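Local coordinates for protein aerobactin synthase IucA (Klebsiella pneumoniae subsp. pneumoniae, PDB 5JM8) that probably joins citrate to a hydroxylated, acetylated lysine at the expense of ATP, an early ligase step in making the siderophore aerobactin, at residues R274-F279 with R349-V354; R323-D328 with G442-D447; T361-S366 with H427-L432. One frame throughout, in Å; residues are numbered along the deposited sequence.

All three contacts converge on one ATP-magnesium site, with interaction 2 in the middle: its centre lies about 10 Å from that of interaction 1 and about 11 Å from that of interaction 3, while centres 1 and 3 are about 16 Å apart. Interactions 1 and 2 meet through a salt bridge between Arg349 NH2 and Glu327 OE2 (3.0 Å). Interactions 2 and 3 share a sheet, in which strands 440-445 and 431-435 are neighbours, and Arg446 NH2 lies 2.6 Å from Gln429 O. Interaction 1 supplies cations to the outer phosphates, whereas Asp447 of interaction 2 and Gln429 and Asn430 of interaction 3 form the magnesium site.

Interaction 1 of 3, residues R274-F279 with R349-V354; sequences RDMIKF and RENLLV. With ATP (adenosine-5'-triphosphate), chain I.
Met276 and Arg349 form an antiparallel hydrogen-bonded pair, and the tightest packing of the contact is here. Met276 N gives a short bond to Arg349 O (2.6 Å), in the plane of that carbonyl, while Arg349 N returns one to Met276 O from well above the carbonyl plane. Both side chains rise on the same face of the sheet and cross obliquely; the extended, flexible thioether of Met276 suits this buried place and carries CE to 3.5 Å from Asn351 OD1.

Further along strand 275-284, Lys278 runs fully extended, so that NZ reaches two phosphates, bonding ATP O3G at a very short 2.4 Å and ATP O2B at 2.6 Å. Arg349 also starts extended but bends at chi3 (-65°), which swings its guanidinium to the gamma phosphate: NH2 bonds ATP O3G at 2.9 Å and NH1 bonds ATP O1G at 3.3 Å. O3G is thus gripped by both cations. Their like charges, Lys278 NZ and Arg349 NH2 only 3.8 Å apart, are probably made tolerable by the phosphates and by salt bridges to Asp447 and Glu327.

At the other end Asn351 N still bonds Arg274 O, and Asn351 opens a type I turn, its OD1 weakly accepting from Leu353 N in an Asx turn, its ND2 tied to Ser273 O. Beyond Asn351 the contact loosens: Val354 CG2 merely approaches Arg274 CA at 4.3 Å, and Arg274 leaves its backbone away from 349-354, its exposed side chain packing on Pro211 of a neighbouring subunit.

Strands 275-284 and 345-350 are neighbours in the large antiparallel sheet; strand 267-269 flanks the former, helix 198-209 holds Asp275 through Arg201 and Arg204, and Phe138 of helix 138-142 packs against Met276.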
loop_
_atom_site.group_PDB
_atom_site.type_symbol
_atom_site.label_atom_id
_atom_site.label_comp_id
_atom_site.label_asym_id
_atom_site.label_seq_id
_atom_site.Cartn_x
_atom_site.Cartn_y
_atom_site.Cartn_z
ATOM N N ARG A 274 -12.885 -13.440 0.443
ATOM C CA ARG A 274 -14.096 -13.007 -0.232
ATOM C C ARG A 274 -15.313 -13.223 0.658
ATOM O O ARG A 274 -16.347 -12.575 0.487
ATOM C CB ARG A 274 -14.251 -13.768 -1.548
ATOM C CG ARG A 274 -15.367 -13.275 -2.445
ATOM C CD ARG A 274 -15.255 -13.910 -3.823
ATOM N NE ARG A 274 -13.994 -13.576 -4.483
ATOM C CZ ARG A 274 -13.785 -12.461 -5.177
ATOM N NH1 ARG A 274 -14.751 -11.558 -5.308
ATOM N NH2 ARG A 274 -12.603 -12.247 -5.740
ATOM N N ASP A 275 -15.173 -14.138 1.614
ATOM C CA ASP A 275 -16.252 -14.480 2.533
ATOM C C ASP A 275 -15.846 -14.297 3.990
ATOM O O ASP A 275 -14.713 -14.591 4.374
ATOM C CB ASP A 275 -16.696 -15.928 2.315
ATOM C CG ASP A 275 -17.406 -16.130 0.995
ATOM O OD1 ASP A 275 -18.179 -15.239 0.589
ATOM O OD2 ASP A 275 -17.190 -17.184 0.363
ATOM N N MET A 276 -16.782 -13.798 4.791
ATOM C CA MET A 276 -16.683 -13.899 6.238
ATOM C C MET A 276 -17.314 -15.225 6.636
ATOM O O MET A 276 -18.018 -15.845 5.836
ATOM C CB MET A 276 -17.390 -12.734 6.932
ATOM C CG MET A 276 -16.807 -11.370 6.630
ATOM S SD MET A 276 -17.550 -10.105 7.669
ATOM C CE MET A 276 -16.972 -8.609 6.870
ATOM N N ILE A 277 -17.070 -15.662 7.867
ATOM C CA ILE A 277 -17.657 -16.904 8.346
ATOM C C ILE A 277 -18.233 -16.723 9.751
ATOM O O ILE A 277 -17.607 -16.124 10.626
ATOM C CB ILE A 277 -16.621 -18.049 8.312
ATOM C CG1 ILE A 277 -17.291 -19.391 8.612
ATOM C CG2 ILE A 277 -15.467 -17.765 9.267
ATOM C CD1 ILE A 277 -16.518 -20.579 8.085
ATOM N N LYS A 278 -19.453 -17.223 9.931
ATOM C CA LYS A 278 -20.180 -17.112 11.190
ATOM C C LYS A 278 -20.461 -18.499 11.752
ATOM O O LYS A 278 -21.331 -19.212 11.254
ATOM C CB LYS A 278 -21.485 -16.345 10.978
ATOM C CG LYS A 278 -22.357 -16.223 12.212
ATOM C CD LYS A 278 -23.564 -15.340 11.932
ATOM C CE LYS A 278 -24.486 -15.244 13.132
ATOM N NZ LYS A 278 -25.600 -14.289 12.891
ATOM N N PHE A 279 -19.721 -18.872 12.793
ATOM C CA PHE A 279 -19.767 -20.229 13.326
ATOM C C PHE A 279 -20.846 -20.427 14.379
ATOM O O PHE A 279 -21.207 -19.501 15.107
ATOM C CB PHE A 279 -18.418 -20.608 13.942
ATOM C CG PHE A 279 -17.313 -20.782 12.943
ATOM C CD1 PHE A 279 -17.264 -21.900 12.127
ATOM C CD2 PHE A 279 -16.307 -19.837 12.836
ATOM C CE1 PHE A 279 -16.242 -22.062 11.216
ATOM C CE2 PHE A 279 -15.281 -19.997 11.927
ATOM C CZ PHE A 279 -15.248 -21.109 11.118
ATOM N N ARG A 349 -20.707 -15.365 4.872
ATOM C CA ARG A 349 -21.224 -14.016 4.690
ATOM C C ARG A 349 -20.372 -13.251 3.678
ATOM O O ARG A 349 -19.142 -13.303 3.729
ATOM C CB ARG A 349 -21.257 -13.291 6.040
ATOM C CG ARG A 349 -21.586 -11.812 5.983
ATOM C CD ARG A 349 -21.588 -11.216 7.379
ATOM N NE ARG A 349 -22.646 -11.788 8.207
ATOM C CZ ARG A 349 -22.609 -11.865 9.534
ATOM N NH1 ARG A 349 -21.559 -11.413 10.209
ATOM N NH2 ARG A 349 -23.626 -12.405 10.189
ATOM N N GLU A 350 -21.030 -12.552 2.757
ATOM C CA GLU A 350 -20.333 -11.763 1.744
ATOM C C GLU A 350 -19.439 -10.705 2.371
ATOM O O GLU A 350 -19.899 -9.897 3.175
ATOM C CB GLU A 350 -21.331 -11.081 0.809
ATOM C CG GLU A 350 -21.986 -12.006 -0.193
ATOM C CD GLU A 350 -22.926 -11.270 -1.131
ATOM O OE1 GLU A 350 -23.328 -10.134 -0.800
ATOM O OE2 GLU A 350 -23.256 -11.826 -2.200
ATOM N N ASN A 351 -18.162 -10.716 1.999
ATOM C CA ASN A 351 -17.239 -9.682 2.439
ATOM C C ASN A 351 -17.173 -8.556 1.417
ATOM O O ASN A 351 -16.285 -8.519 0.567
ATOM C CB ASN A 351 -15.845 -10.255 2.676
ATOM C CG ASN A 351 -14.883 -9.222 3.228
ATOM O OD1 ASN A 351 -15.301 -8.207 3.785
ATOM N ND2 ASN A 351 -13.589 -9.473 3.074
ATOM N N LEU A 352 -18.118 -7.630 1.517
ATOM C CA LEU A 352 -18.221 -6.530 0.566
ATOM C C LEU A 352 -17.123 -5.484 0.777
ATOM O O LEU A 352 -17.102 -4.452 0.103
ATOM C CB LEU A 352 -19.604 -5.882 0.674
ATOM C CG LEU A 352 -20.793 -6.836 0.508
ATOM C CD1 LEU A 352 -22.104 -6.146 0.844
ATOM C CD2 LEU A 352 -20.845 -7.397 -0.899
ATOM N N LEU A 353 -16.215 -5.760 1.709
ATOM C CA LEU A 353 -15.074 -4.889 1.981
ATOM C C LEU A 353 -13.759 -5.499 1.503
ATOM O O LEU A 353 -12.685 -4.958 1.777
ATOM C CB LEU A 353 -14.984 -4.595 3.479
ATOM C CG LEU A 353 -16.170 -3.841 4.077
ATOM C CD1 LEU A 353 -16.052 -3.812 5.584
ATOM C CD2 LEU A 353 -16.240 -2.433 3.517
ATOM N N VAL A 354 -13.843 -6.618 0.789
ATOM C CA VAL A 354 -12.649 -7.332 0.345
ATOM C C VAL A 354 -11.827 -6.474 -0.610
ATOM O O VAL A 354 -10.600 -6.562 -0.639
ATOM C CB VAL A 354 -13.008 -8.677 -0.346
ATOM C CG1 VAL A 354 -13.823 -8.439 -1.614
ATOM C CG2 VAL A 354 -11.746 -9.485 -0.652
HETATM P PG ATP I . -23.385 -11.350 13.689
HETATM O O1G ATP I . -21.974 -11.827 13.452
HETATM O O2G ATP I . -23.568 -9.869 13.465
HETATM O O3G ATP I . -24.438 -12.191 13.008
HETATM P PB ATP I . -24.876 -12.150 16.054
HETATM O O1B ATP I . -24.361 -12.864 17.279
HETATM O O2B ATP I . -25.770 -12.888 15.082
HETATM O O3B ATP I . -23.604 -11.503 15.286
HETATM P PA ATP I . -26.748 -10.708 17.672
HETATM O O1A ATP I . -27.427 -12.050 17.782
HETATM O O2A ATP I . -27.570 -9.474 17.387
HETATM O O3A ATP I . -25.618 -10.798 16.527
HETATM O "O5'" ATP I . -25.885 -10.409 18.994
HETATM C "C5'" ATP I . -25.155 -9.188 19.048
HETATM C "C4'" ATP I . -23.883 -9.325 19.873
HETATM O "O4'" ATP I . -23.249 -8.046 19.925
HETATM C "C3'" ATP I . -24.137 -9.768 21.305
HETATM O "O3'" ATP I . -23.274 -10.866 21.630
HETATM C "C2'" ATP I . -23.835 -8.558 22.169
HETATM O "O2'" ATP I . -23.095 -8.908 23.337
HETATM C "C1'" ATP I . -23.011 -7.645 21.276
HETATM N N9 ATP I . -23.394 -6.225 21.438
HETATM C C8 ATP I . -22.549 -5.258 21.831
HETATM N N7 ATP I . -23.183 -4.059 21.888
HETATM C C5 ATP I . -24.460 -4.261 21.522
HETATM C C6 ATP I . -25.661 -3.416 21.365
HETATM N N6 ATP I . -25.583 -2.090 21.627
HETATM N N1 ATP I . -26.805 -4.014 20.962
HETATM C C2 ATP I . -26.870 -5.335 20.705
HETATM N N3 ATP I . -25.812 -6.157 20.828
HETATM C C4 ATP I . -24.600 -5.692 21.227
#

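Interaction 2 of 3, residues R323-D328 with G442-D447; sequences RVMQED and GLIYRD. With ATP (adenosine-5'-triphosphate), chain I.
Three backbone hydrogen bonds join the strands in parallel: Arg323 N to Leu443 O, Tyr445 N to Arg323 O and Met325 N to Tyr445 O (3.0 Å). The last is practically straight, 179° at the hydrogen, and runs nearly along the C=O axis.

Apolar packing fills both faces. On one, Ile444 turns its CG2 branch, anti to the backbone N, against Met325 CG at 3.7 Å, and the extended methionine crosses that methyl obliquely, with SD and CE also near it. On the other, Val324 and Tyr445 lie side by side, CG1 of the valine meeting the ring's edge at CD2 (4.2 Å). Beta-branched Val324 and Ile444 suit the extended backbone. Strand 322-324 is, within this chain, an outer strand of a mixed four-stranded sheet; the open end of its central hairpin, 431-435 and 440-445, faces the nucleotide. Arg323, at this margin, bends at chi2 and chi3 and packs on Leu390 of a neighbouring subunit.

Charged groups gather where the strands give way to loops. Glu327 OE2 comes within 3.5 Å of Asp447 CA and accepts from Cys448 N. Glu327 OE2 is 4.5 Å from Asp447 OD1, a like-charge approach probably eased by Arg349 and Lys278 respectively. Asp447, part of the magnesium site, holds OD2 2.8 Å from ATP O2B. Arg446, bent at chi3, hydrogen-bonds Gln429 O through NH2 and salt-bridges Glu142 through NH1, with NE 3.6 Å from ATP O2G.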
loop_
_atom_site.group_PDB
_atom_site.type_symbol
_atom_site.label_atom_id
_atom_site.label_comp_id
_atom_site.label_asym_id
_atom_site.label_seq_id
_atom_site.Cartn_x
_atom_site.Cartn_y
_atom_site.Cartn_z
ATOM N N ARG A 323 -26.383 -1.563 1.238
ATOM C CA ARG A 323 -26.094 -2.968 0.954
ATOM C C ARG A 323 -26.536 -3.864 2.102
ATOM O O ARG A 323 -26.582 -3.439 3.254
ATOM C CB ARG A 323 -24.596 -3.191 0.702
ATOM C CG ARG A 323 -24.004 -2.418 -0.467
ATOM C CD ARG A 323 -24.674 -2.736 -1.797
ATOM N NE ARG A 323 -24.514 -4.129 -2.217
ATOM C CZ ARG A 323 -23.451 -4.607 -2.861
ATOM N NH1 ARG A 323 -22.428 -3.817 -3.148
ATOM N NH2 ARG A 323 -23.404 -5.883 -3.211
ATOM N N VAL A 324 -26.869 -5.105 1.766
ATOM C CA VAL A 324 -27.011 -6.165 2.752
ATOM C C VAL A 324 -25.918 -7.197 2.484
ATOM O O VAL A 324 -25.723 -7.613 1.341
ATOM C CB VAL A 324 -28.409 -6.829 2.691
ATOM C CG1 VAL A 324 -28.487 -8.017 3.639
ATOM C CG2 VAL A 324 -29.490 -5.820 3.029
ATOM N N MET A 325 -25.191 -7.584 3.529
ATOM C CA MET A 325 -24.210 -8.662 3.421
ATOM C C MET A 325 -24.929 -10.006 3.419
ATOM O O MET A 325 -25.308 -10.520 4.472
ATOM C CB MET A 325 -23.198 -8.605 4.565
ATOM C CG MET A 325 -22.117 -7.556 4.387
ATOM S SD MET A 325 -21.056 -7.416 5.837
ATOM C CE MET A 325 -19.727 -6.399 5.196
ATOM N N GLN A 326 -25.112 -10.566 2.228
ATOM C CA GLN A 326 -25.895 -11.783 2.060
ATOM C C GLN A 326 -25.174 -13.007 2.595
ATOM O O GLN A 326 -24.007 -13.246 2.279
ATOM C CB GLN A 326 -26.234 -12.000 0.585
ATOM C CG GLN A 326 -27.095 -10.910 -0.032
ATOM C CD GLN A 326 -28.471 -10.822 0.597
ATOM O OE1 GLN A 326 -28.927 -11.753 1.260
ATOM N NE2 GLN A 326 -29.139 -9.693 0.395
ATOM N N GLU A 327 -25.889 -13.779 3.406
ATOM C CA GLU A 327 -25.401 -15.061 3.889
ATOM C C GLU A 327 -25.940 -16.164 2.980
ATOM O O GLU A 327 -26.849 -16.905 3.354
ATOM C CB GLU A 327 -25.825 -15.279 5.341
ATOM C CG GLU A 327 -25.343 -14.181 6.278
ATOM C CD GLU A 327 -25.985 -14.249 7.650
ATOM O OE1 GLU A 327 -26.563 -15.303 7.989
ATOM O OE2 GLU A 327 -25.923 -13.237 8.384
ATOM N N ASP A 328 -25.362 -16.261 1.784
ATOM C CA ASP A 328 -25.907 -17.098 0.719
ATOM C C ASP A 328 -25.276 -18.487 0.679
ATOM O O ASP A 328 -25.267 -19.143 -0.363
ATOM C CB ASP A 328 -25.719 -16.409 -0.639
ATOM C CG ASP A 328 -24.269 -16.050 -0.924
ATOM O OD1 ASP A 328 -23.372 -16.568 -0.227
ATOM O OD2 ASP A 328 -24.025 -15.251 -1.853
ATOM N N GLY A 442 -23.167 5.927 3.210
ATOM C CA GLY A 442 -23.833 4.683 2.875
ATOM C C GLY A 442 -24.039 3.766 4.064
ATOM O O GLY A 442 -23.557 4.041 5.164
ATOM N N LEU A 443 -24.760 2.672 3.830
ATOM C CA LEU A 443 -25.076 1.698 4.870
ATOM C C LEU A 443 -24.797 0.279 4.394
ATOM O O LEU A 443 -25.065 -0.066 3.243
ATOM C CB LEU A 443 -26.545 1.822 5.296
ATOM C CG LEU A 443 -27.114 0.691 6.166
ATOM C CD1 LEU A 443 -26.462 0.684 7.542
ATOM C CD2 LEU A 443 -28.628 0.790 6.291
ATOM N N ILE A 444 -24.255 -0.539 5.291
ATOM C CA ILE A 444 -24.154 -1.971 5.056
ATOM C C ILE A 444 -24.745 -2.722 6.251
ATOM O O ILE A 444 -24.240 -2.624 7.372
ATOM C CB ILE A 444 -22.697 -2.417 4.815
ATOM C CG1 ILE A 444 -22.089 -1.634 3.646
ATOM C CG2 ILE A 444 -22.646 -3.915 4.534
ATOM C CD1 ILE A 444 -20.619 -1.916 3.407
ATOM N N TYR A 445 -25.828 -3.455 6.002
ATOM C CA TYR A 445 -26.495 -4.224 7.044
ATOM C C TYR A 445 -25.912 -5.624 7.144
ATOM O O TYR A 445 -25.587 -6.249 6.135
ATOM C CB TYR A 445 -28.001 -4.310 6.784
ATOM C CG TYR A 445 -28.721 -5.187 7.784
ATOM C CD1 TYR A 445 -29.188 -4.666 8.983
ATOM C CD2 TYR A 445 -28.923 -6.539 7.534
ATOM C CE1 TYR A 445 -29.840 -5.465 9.902
ATOM C CE2 TYR A 445 -29.572 -7.344 8.446
ATOM C CZ TYR A 445 -30.027 -6.803 9.628
ATOM O OH TYR A 445 -30.674 -7.607 10.535
ATOM N N ARG A 446 -25.810 -6.106 8.379
ATOM C CA ARG A 446 -25.229 -7.406 8.680
ATOM C C ARG A 446 -26.158 -8.197 9.599
ATOM O O ARG A 446 -26.954 -7.605 10.324
ATOM C CB ARG A 446 -23.856 -7.219 9.324
ATOM C CG ARG A 446 -23.322 -8.436 10.038
ATOM C CD ARG A 446 -21.958 -8.155 10.609
ATOM N NE ARG A 446 -22.002 -7.183 11.698
ATOM C CZ ARG A 446 -20.943 -6.503 12.123
ATOM N NH1 ARG A 446 -19.764 -6.681 11.542
ATOM N NH2 ARG A 446 -21.057 -5.639 13.120
ATOM N N ASP A 447 -26.041 -9.524 9.551
ATOM C CA ASP A 447 -26.830 -10.449 10.370
ATOM C C ASP A 447 -28.224 -10.650 9.779
ATOM O O ASP A 447 -29.171 -9.943 10.121
ATOM C CB ASP A 447 -26.938 -9.964 11.820
ATOM C CG ASP A 447 -27.410 -11.055 12.771
ATOM O OD1 ASP A 447 -27.815 -12.136 12.293
ATOM O OD2 ASP A 447 -27.383 -10.826 13.998
HETATM P PG ATP I . -23.385 -11.350 13.689
HETATM O O1G ATP I . -21.974 -11.827 13.452
HETATM O O2G ATP I . -23.568 -9.869 13.465
HETATM O O3G ATP I . -24.438 -12.191 13.008
HETATM P PB ATP I . -24.876 -12.150 16.054
HETATM O O1B ATP I . -24.361 -12.864 17.279
HETATM O O2B ATP I . -25.770 -12.888 15.082
HETATM O O3B ATP I . -23.604 -11.503 15.286
HETATM P PA ATP I . -26.748 -10.708 17.672
HETATM O O1A ATP I . -27.427 -12.050 17.782
HETATM O O2A ATP I . -27.570 -9.474 17.387
HETATM O O3A ATP I . -25.618 -10.798 16.527
HETATM O "O5'" ATP I . -25.885 -10.409 18.994
HETATM C "C5'" ATP I . -25.155 -9.188 19.048
HETATM C "C4'" ATP I . -23.883 -9.325 19.873
HETATM O "O4'" ATP I . -23.249 -8.046 19.925
HETATM C "C3'" ATP I . -24.137 -9.768 21.305
HETATM O "O3'" ATP I . -23.274 -10.866 21.630
HETATM C "C2'" ATP I . -23.835 -8.558 22.169
HETATM O "O2'" ATP I . -23.095 -8.908 23.337
HETATM C "C1'" ATP I . -23.011 -7.645 21.276
HETATM N N9 ATP I . -23.394 -6.225 21.438
HETATM C C8 ATP I . -22.549 -5.258 21.831
HETATM N N7 ATP I . -23.183 -4.059 21.888
HETATM C C5 ATP I . -24.460 -4.261 21.522
HETATM C C6 ATP I . -25.661 -3.416 21.365
HETATM N N6 ATP I . -25.583 -2.090 21.627
HETATM N N1 ATP I . -26.805 -4.014 20.962
HETATM C C2 ATP I . -26.870 -5.335 20.705
HETATM N N3 ATP I . -25.812 -6.157 20.828
HETATM C C4 ATP I . -24.600 -5.692 21.227
#

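Interaction 3 of 3, residues T361-S366 with H427-L432; sequences TNVLVS and HQQNIL. With MG (magnesium ion), chain J; ATP (adenosine-5'-triphosphate), chain I.
Ile431 O is held twice: Leu364 N gives it a hydrogen bond of 2.9 Å that lies almost along the C=O axis, and a weaker CA-H contact comes from the neighbouring residue, Val363 CA lying 3.5 Å from Ile431 O. Three residues earlier, Gln428 O takes a weak, bent bond (123° at the hydrogen) from Val365 N, so the strand-to-helix junction at 363-365 is stitched to the loop before strand 431-435.

Apolar side chains back these bonds. Leu432 lays CD2 against Val363 CB (3.7 Å), and its CB meets the methyl of Thr361. Leu364 and Gln428 cross at about a right angle, their CG atoms in contact; the methylenes of Gln428 pack here while its amide lies toward the adenine, NE2 near ATP N6. Val363 and Leu432 are a non-hydrogen-bonded antiparallel pair. Strand 360-363 is, within this chain, an outermost strand of the mixed four-stranded sheet, with the ATP pocket at the loop end.

In that loop Gln429 bends at chi2 (-99°), which turns its amide to the metal: OE1 binds magnesium at 2.3 Å and NE2, anchored on Thr263, makes a weak bond to ATP O2G. Asn430 OD1 binds the same ion at 2.0 Å, its ND2 fixed by Leu425 O. These amide oxygens are hard neutral donors, probably well suited to magnesium; Asp447 completes the protein's part of the site, and ATP O3A is a further ligand. His427 presents a ring face to ATP O2A, and Val365 CG2 touches adenine N7 of ATP at 3.4 Å.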
loop_
_atom_site.group_PDB
_atom_site.type_symbol
_atom_site.label_atom_id
_atom_site.label_comp_id
_atom_site.label_asym_id
_atom_site.label_seq_id
_atom_site.Cartn_x
_atom_site.Cartn_y
_atom_site.Cartn_z
ATOM N N THR A 361 -15.558 2.055 6.934
ATOM C CA THR A 361 -16.797 1.367 7.260
ATOM C C THR A 361 -16.672 0.825 8.676
ATOM O O THR A 361 -15.872 -0.072 8.929
ATOM C CB THR A 361 -17.085 0.227 6.268
ATOM O OG1 THR A 361 -17.059 0.744 4.931
ATOM C CG2 THR A 361 -18.445 -0.410 6.546
ATOM N N ASN A 362 -17.438 1.398 9.602
ATOM C CA ASN A 362 -17.369 1.015 11.010
ATOM C C ASN A 362 -18.716 0.555 11.552
ATOM O O ASN A 362 -19.760 1.108 11.200
ATOM C CB ASN A 362 -16.872 2.183 11.870
ATOM C CG ASN A 362 -15.565 2.782 11.369
ATOM O OD1 ASN A 362 -15.294 3.961 11.594
ATOM N ND2 ASN A 362 -14.749 1.974 10.700
ATOM N N VAL A 363 -18.690 -0.446 12.427
ATOM C CA VAL A 363 -19.894 -0.841 13.138
ATOM C C VAL A 363 -20.256 0.278 14.115
ATOM O O VAL A 363 -19.397 0.808 14.820
ATOM C CB VAL A 363 -19.717 -2.181 13.879
ATOM C CG1 VAL A 363 -18.659 -2.061 14.973
ATOM C CG2 VAL A 363 -21.046 -2.654 14.444
ATOM N N LEU A 364 -21.533 0.642 14.137
ATOM C CA LEU A 364 -21.990 1.821 14.866
ATOM C C LEU A 364 -21.711 1.732 16.366
ATOM O O LEU A 364 -21.370 2.733 16.999
ATOM C CB LEU A 364 -23.489 2.025 14.623
ATOM C CG LEU A 364 -24.172 3.212 15.307
ATOM C CD1 LEU A 364 -23.570 4.528 14.847
ATOM C CD2 LEU A 364 -25.675 3.182 15.045
ATOM N N VAL A 365 -21.842 0.531 16.923
ATOM C CA VAL A 365 -21.774 0.335 18.369
ATOM C C VAL A 365 -20.415 0.726 18.954
ATOM O O VAL A 365 -20.321 1.131 20.112
ATOM C CB VAL A 365 -22.082 -1.134 18.743
ATOM C CG1 VAL A 365 -21.014 -2.071 18.197
ATOM C CG2 VAL A 365 -22.206 -1.287 20.248
ATOM N N SER A 366 -19.367 0.601 18.152
ATOM C CA SER A 366 -18.024 0.938 18.605
ATOM C C SER A 366 -17.828 2.452 18.650
ATOM O O SER A 366 -17.026 2.962 19.433
ATOM C CB SER A 366 -16.977 0.297 17.691
ATOM O OG SER A 366 -17.117 -1.112 17.677
ATOM N N HIS A 427 -29.613 -3.738 14.787
ATOM C CA HIS A 427 -28.918 -3.376 16.015
ATOM C C HIS A 427 -27.969 -2.225 15.753
ATOM O O HIS A 427 -27.746 -1.820 14.616
ATOM C CB HIS A 427 -28.100 -4.541 16.581
ATOM C CG HIS A 427 -28.914 -5.681 17.096
ATOM N ND1 HIS A 427 -29.198 -6.797 16.340
ATOM C CD2 HIS A 427 -29.484 -5.893 18.305
ATOM C CE1 HIS A 427 -29.917 -7.642 17.057
ATOM N NE2 HIS A 427 -30.102 -7.118 18.254
ATOM N N GLN A 428 -27.390 -1.719 16.828
ATOM C CA GLN A 428 -26.233 -0.852 16.736
ATOM C C GLN A 428 -25.014 -1.659 16.291
ATOM O O GLN A 428 -23.982 -1.103 15.911
ATOM C CB GLN A 428 -25.974 -0.208 18.084
ATOM C CG GLN A 428 -25.214 1.069 18.019
ATOM C CD GLN A 428 -24.988 1.666 19.388
ATOM O OE1 GLN A 428 -24.171 2.565 19.542
ATOM N NE2 GLN A 428 -25.716 1.175 20.390
ATOM N N GLN A 429 -25.148 -2.981 16.360
ATOM C CA GLN A 429 -24.084 -3.902 15.983
ATOM C C GLN A 429 -24.317 -4.502 14.591
ATOM O O GLN A 429 -23.396 -5.051 13.989
ATOM C CB GLN A 429 -23.965 -5.012 17.034
ATOM C CG GLN A 429 -22.780 -5.954 16.835
ATOM C CD GLN A 429 -23.145 -7.260 16.151
ATOM O OE1 GLN A 429 -24.318 -7.568 15.941
ATOM N NE2 GLN A 429 -22.129 -8.042 15.808
ATOM N N ASN A 430 -25.544 -4.395 14.084
ATOM C CA ASN A 430 -25.863 -4.848 12.731
ATOM C C ASN A 430 -25.731 -3.723 11.715
ATOM O O ASN A 430 -25.835 -3.952 10.512
ATOM C CB ASN A 430 -27.278 -5.418 12.673
ATOM C CG ASN A 430 -27.416 -6.711 13.441
ATOM O OD1 ASN A 430 -26.423 -7.335 13.814
ATOM N ND2 ASN A 430 -28.653 -7.130 13.675
ATOM N N ILE A 431 -25.505 -2.511 12.210
ATOM C CA ILE A 431 -25.358 -1.341 11.356
ATOM C C ILE A 431 -23.894 -1.001 11.106
ATOM O O ILE A 431 -23.179 -0.592 12.025
ATOM C CB ILE A 431 -26.054 -0.116 11.976
ATOM C CG1 ILE A 431 -27.568 -0.308 11.953
ATOM C CG2 ILE A 431 -25.689 1.154 11.213
ATOM C CD1 ILE A 431 -28.328 0.643 12.860
ATOM N N LEU A 432 -23.460 -1.163 9.859
ATOM C CA LEU A 432 -22.147 -0.695 9.434
ATOM C C LEU A 432 -22.321 0.636 8.710
ATOM O O LEU A 432 -22.995 0.717 7.682
ATOM C CB LEU A 432 -21.459 -1.720 8.535
ATOM C CG LEU A 432 -21.344 -3.134 9.112
ATOM C CD1 LEU A 432 -20.780 -4.102 8.080
ATOM C CD2 LEU A 432 -20.486 -3.135 10.369
HETATM MG MG MG J . -25.845 -8.904 14.879
HETATM P PG ATP I . -23.385 -11.350 13.689
HETATM O O1G ATP I . -21.974 -11.827 13.452
HETATM O O2G ATP I . -23.568 -9.869 13.465
HETATM O O3G ATP I . -24.438 -12.191 13.008
HETATM P PB ATP I . -24.876 -12.150 16.054
HETATM O O1B ATP I . -24.361 -12.864 17.279
HETATM O O2B ATP I . -25.770 -12.888 15.082
HETATM O O3B ATP I . -23.604 -11.503 15.286
HETATM P PA ATP I . -26.748 -10.708 17.672
HETATM O O1A ATP I . -27.427 -12.050 17.782
HETATM O O2A ATP I . -27.570 -9.474 17.387
HETATM O O3A ATP I . -25.618 -10.798 16.527
HETATM O "O5'" ATP I . -25.885 -10.409 18.994
HETATM C "C5'" ATP I . -25.155 -9.188 19.048
HETATM C "C4'" ATP I . -23.883 -9.325 19.873
HETATM O "O4'" ATP I . -23.249 -8.046 19.925
HETATM C "C3'" ATP I . -24.137 -9.768 21.305
HETATM O "O3'" ATP I . -23.274 -10.866 21.630
HETATM C "C2'" ATP I . -23.835 -8.558 22.169
HETATM O "O2'" ATP I . -23.095 -8.908 23.337
HETATM C "C1'" ATP I . -23.011 -7.645 21.276
HETATM N N9 ATP I . -23.394 -6.225 21.438
HETATM C C8 ATP I . -22.549 -5.258 21.831
HETATM N N7 ATP I . -23.183 -4.059 21.888
HETATM C C5 ATP I . -24.460 -4.261 21.522
HETATM C C6 ATP I . -25.661 -3.416 21.365
HETATM N N6 ATP I . -25.583 -2.090 21.627
HETATM N N1 ATP I . -26.805 -4.014 20.962
HETATM C C2 ATP I . -26.870 -5.335 20.705
HETATM N N3 ATP I . -25.812 -6.157 20.828
HETATM C C4 ATP I . -24.600 -5.692 21.227
#